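Long-range contact in dual specificity protein phosphatase 15 (Homo sapiens, PDB 1YZ4), which removes phosphate from phosphotyrosine, phosphoserine and phosphothreonine residues of proteins, the chain here being its catalytic domain: residues A[39-44]-A[90-95]. The protein carries 1 engineered substitution. Numbering follows the deposited sequence.
Engineered in segment 90-95: S91 (natural residue Cys). With BOG (octyl beta-D-glucopyranoside), chain C; SO4 (sulfate ion), chain D.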
loop_
_atom_site.group_PDB
_atom_site.type_symbol
_atom_site.label_atom_id
_atom_site.label_comp_id
_atom_site.label_asym_id
_atom_site.label_seq_id
_atom_site.Cartn_x
_atom_site.Cartn_y
_atom_site.Cartn_z
ATOM N N SER A 39 -5.774 -6.483 1.139
ATOM C CA SER A 39 -5.218 -7.470 2.043
ATOM C C SER A 39 -4.205 -8.327 1.294
ATOM O O SER A 39 -4.541 -9.001 0.313
ATOM C CB SER A 39 -6.322 -8.358 2.613
ATOM O OG SER A 39 -7.232 -7.592 3.375
ATOM N N ILE A 40 -2.962 -8.278 1.751
ATOM C CA ILE A 40 -1.892 -9.062 1.163
ATOM C C ILE A 40 -1.597 -10.143 2.191
ATOM O O ILE A 40 -0.753 -9.969 3.073
ATOM C CB ILE A 40 -0.634 -8.208 0.931
ATOM C CG1 ILE A 40 -1.011 -6.902 0.231
ATOM C CG2 ILE A 40 0.343 -8.959 0.050
ATOM C CD1 ILE A 40 0.121 -5.902 0.164
ATOM N N HIS A 41 -2.318 -11.253 2.079
ATOM C CA HIS A 41 -2.180 -12.363 3.010
ATOM C C HIS A 41 -2.292 -13.655 2.218
ATOM O O HIS A 41 -3.041 -13.713 1.248
ATOM C CB HIS A 41 -3.304 -12.278 4.047
ATOM C CG HIS A 41 -3.126 -13.188 5.219
ATOM N ND1 HIS A 41 -1.990 -13.178 6.003
ATOM C CD2 HIS A 41 -3.964 -14.093 5.781
ATOM C CE1 HIS A 41 -2.140 -14.034 7.000
ATOM N NE2 HIS A 41 -3.328 -14.602 6.888
ATOM N N GLU A 42 -1.562 -14.687 2.630
ATOM C CA GLU A 42 -1.598 -15.968 1.924
ATOM C C GLU A 42 -2.987 -16.600 1.856
ATOM O O GLU A 42 -3.317 -17.253 0.870
ATOM C CB GLU A 42 -0.654 -16.995 2.567
ATOM C CG GLU A 42 0.819 -16.633 2.584
ATOM C CD GLU A 42 1.215 -15.828 3.812
ATOM O OE1 GLU A 42 2.400 -15.907 4.211
ATOM O OE2 GLU A 42 0.354 -15.113 4.370
ATOM N N SER A 43 -3.790 -16.410 2.899
ATOM C CA SER A 43 -5.122 -17.004 2.961
ATOM C C SER A 43 -6.263 -15.998 3.097
ATOM O O SER A 43 -6.080 -14.902 3.620
ATOM C CB SER A 43 -5.188 -17.978 4.139
ATOM O OG SER A 43 -5.180 -17.282 5.374
ATOM N N PRO A 44 -7.468 -16.374 2.627
ATOM C CA PRO A 44 -8.665 -15.525 2.686
ATOM C C PRO A 44 -9.092 -15.291 4.135
ATOM O O PRO A 44 -8.988 -16.187 4.970
ATOM C CB PRO A 44 -9.704 -16.334 1.910
ATOM C CG PRO A 44 -8.875 -17.154 0.977
ATOM C CD PRO A 44 -7.739 -17.594 1.850
ATOM N N HIS A 90 -2.530 -3.517 4.014
ATOM C CA HIS A 90 -1.901 -4.223 5.123
ATOM C C HIS A 90 -1.390 -5.625 4.807
ATOM O O HIS A 90 -1.844 -6.286 3.866
ATOM C CB HIS A 90 -2.883 -4.309 6.293
ATOM C CG HIS A 90 -3.998 -5.280 6.066
ATOM N ND1 HIS A 90 -3.859 -6.634 6.280
ATOM C CD2 HIS A 90 -5.265 -5.096 5.624
ATOM C CE1 HIS A 90 -4.994 -7.244 5.981
ATOM N NE2 HIS A 90 -5.862 -6.334 5.581
ATOM N N SER A 91 -0.426 -6.053 5.616
ATOM C CA SER A 91 0.178 -7.379 5.542
ATOM C C SER A 91 0.390 -7.738 7.010
ATOM O O SER A 91 0.453 -6.842 7.861
ATOM C CB SER A 91 1.494 -7.359 4.754
ATOM O OG SER A 91 2.179 -6.129 4.903
ATOM N N PHE A 92 0.497 -9.029 7.309
ATOM C CA PHE A 92 0.610 -9.483 8.697
ATOM C C PHE A 92 1.466 -8.701 9.689
ATOM O O PHE A 92 0.949 -8.219 10.699
ATOM C CB PHE A 92 1.030 -10.955 8.765
ATOM C CG PHE A 92 0.569 -11.644 10.023
ATOM C CD1 PHE A 92 -0.770 -11.999 10.185
ATOM C CD2 PHE A 92 1.453 -11.890 11.066
ATOM C CE1 PHE A 92 -1.223 -12.589 11.372
ATOM C CE2 PHE A 92 1.008 -12.476 12.254
ATOM C CZ PHE A 92 -0.333 -12.825 12.405
ATOM N N ALA A 93 2.763 -8.590 9.421
ATOM C CA ALA A 93 3.672 -7.891 10.324
ATOM C C ALA A 93 3.690 -6.383 10.122
ATOM O O ALA A 93 4.188 -5.640 10.972
ATOM C CB ALA A 93 5.091 -8.448 10.172
ATOM N N GLY A 94 3.143 -5.931 9.002
ATOM C CA GLY A 94 3.141 -4.509 8.725
ATOM C C GLY A 94 4.555 -4.053 8.428
ATOM O O GLY A 94 4.911 -2.906 8.695
ATOM N N ILE A 95 5.368 -4.948 7.865
ATOM C CA ILE A 95 6.754 -4.617 7.560
ATOM C C ILE A 95 7.149 -4.499 6.092
ATOM O O ILE A 95 7.541 -3.414 5.644
ATOM C CB ILE A 95 7.744 -5.627 8.206
ATOM C CG1 ILE A 95 7.565 -5.645 9.729
ATOM C CG2 ILE A 95 9.188 -5.248 7.832
ATOM C CD1 ILE A 95 8.503 -6.603 10.457
HETATM C C1 BOG C . 2.388 -15.721 10.278
HETATM O O1 BOG C . 2.889 -16.585 11.303
HETATM C C2 BOG C . 3.583 -15.074 9.521
HETATM O O2 BOG C . 4.372 -14.314 10.418
HETATM C C3 BOG C . 3.048 -14.165 8.410
HETATM O O3 BOG C . 4.124 -13.586 7.700
HETATM C C4 BOG C . 2.207 -15.013 7.464
HETATM O O4 BOG C . 1.701 -14.191 6.429
HETATM C C5 BOG C . 1.033 -15.664 8.247
HETATM O O5 BOG C . 1.577 -16.471 9.323
HETATM C C6 BOG C . 0.202 -16.552 7.321
HETATM O O6 BOG C . -0.794 -17.248 8.052
HETATM C "C1'" BOG C . 1.948 -16.936 12.329
HETATM C "C2'" BOG C . 2.697 -16.795 13.636
HETATM C "C3'" BOG C . 2.727 -15.334 14.033
HETATM C "C4'" BOG C . 3.485 -15.074 15.322
HETATM C "C5'" BOG C . 3.480 -13.585 15.686
HETATM C "C6'" BOG C . 3.851 -12.679 14.519
HETATM C "C7'" BOG C . 3.816 -11.232 14.935
HETATM C "C8'" BOG C . 4.175 -10.341 13.776
HETATM S S SO4 D . 4.566 -8.251 6.252
HETATM O O1 SO4 D . 3.958 -9.367 6.965
HETATM O O2 SO4 D . 4.538 -8.510 4.817
HETATM O O3 SO4 D . 3.848 -7.029 6.538
HETATM O O4 SO4 D . 5.949 -8.057 6.668
HETATM O O HOH W 1 -0.721 -10.922 5.570
#
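H90 and I40, with S39 and H41 next in buried area, join the ends of two parallel strands where 87-91 runs into the phosphatase P-loop. The backbone link is I40 N to H90 O, 3.1 Å long and 164° at the hydrogen, close to straight. On one side of the sheet H90 turns its ring toward S39: with CG set between backbone N and carbonyl carbon (chi1 73°), NE2 comes 2.9 Å from S39 OG, but the 121° angle makes this a weak bond. S39 CA sits over one face of the same ring, 4.1 Å from its centroid, in a CH-pi contact. I40 points to the other face, its CB 3.7 Å from H90 O.

Beyond these pairs the two segments diverge, and one water ties I40 O, H41 ND1 and F92 N together, accepting from F92 N. H41 CE1 still meets F92 CD1 at 4.0 Å. F92 follows S91 in the P-loop, where A93 N and I95 N donate to a sulfate; S91, engineered in place of the predicted phosphocysteine nucleophile, has its OG close to the ion, which probably marks the substrate phosphate position.

Strand 36-40 runs between 87-91 and 52-56 in the sheet. I40 packs on I56 and on I101 of helix 97-110, while F92 stacks on F20.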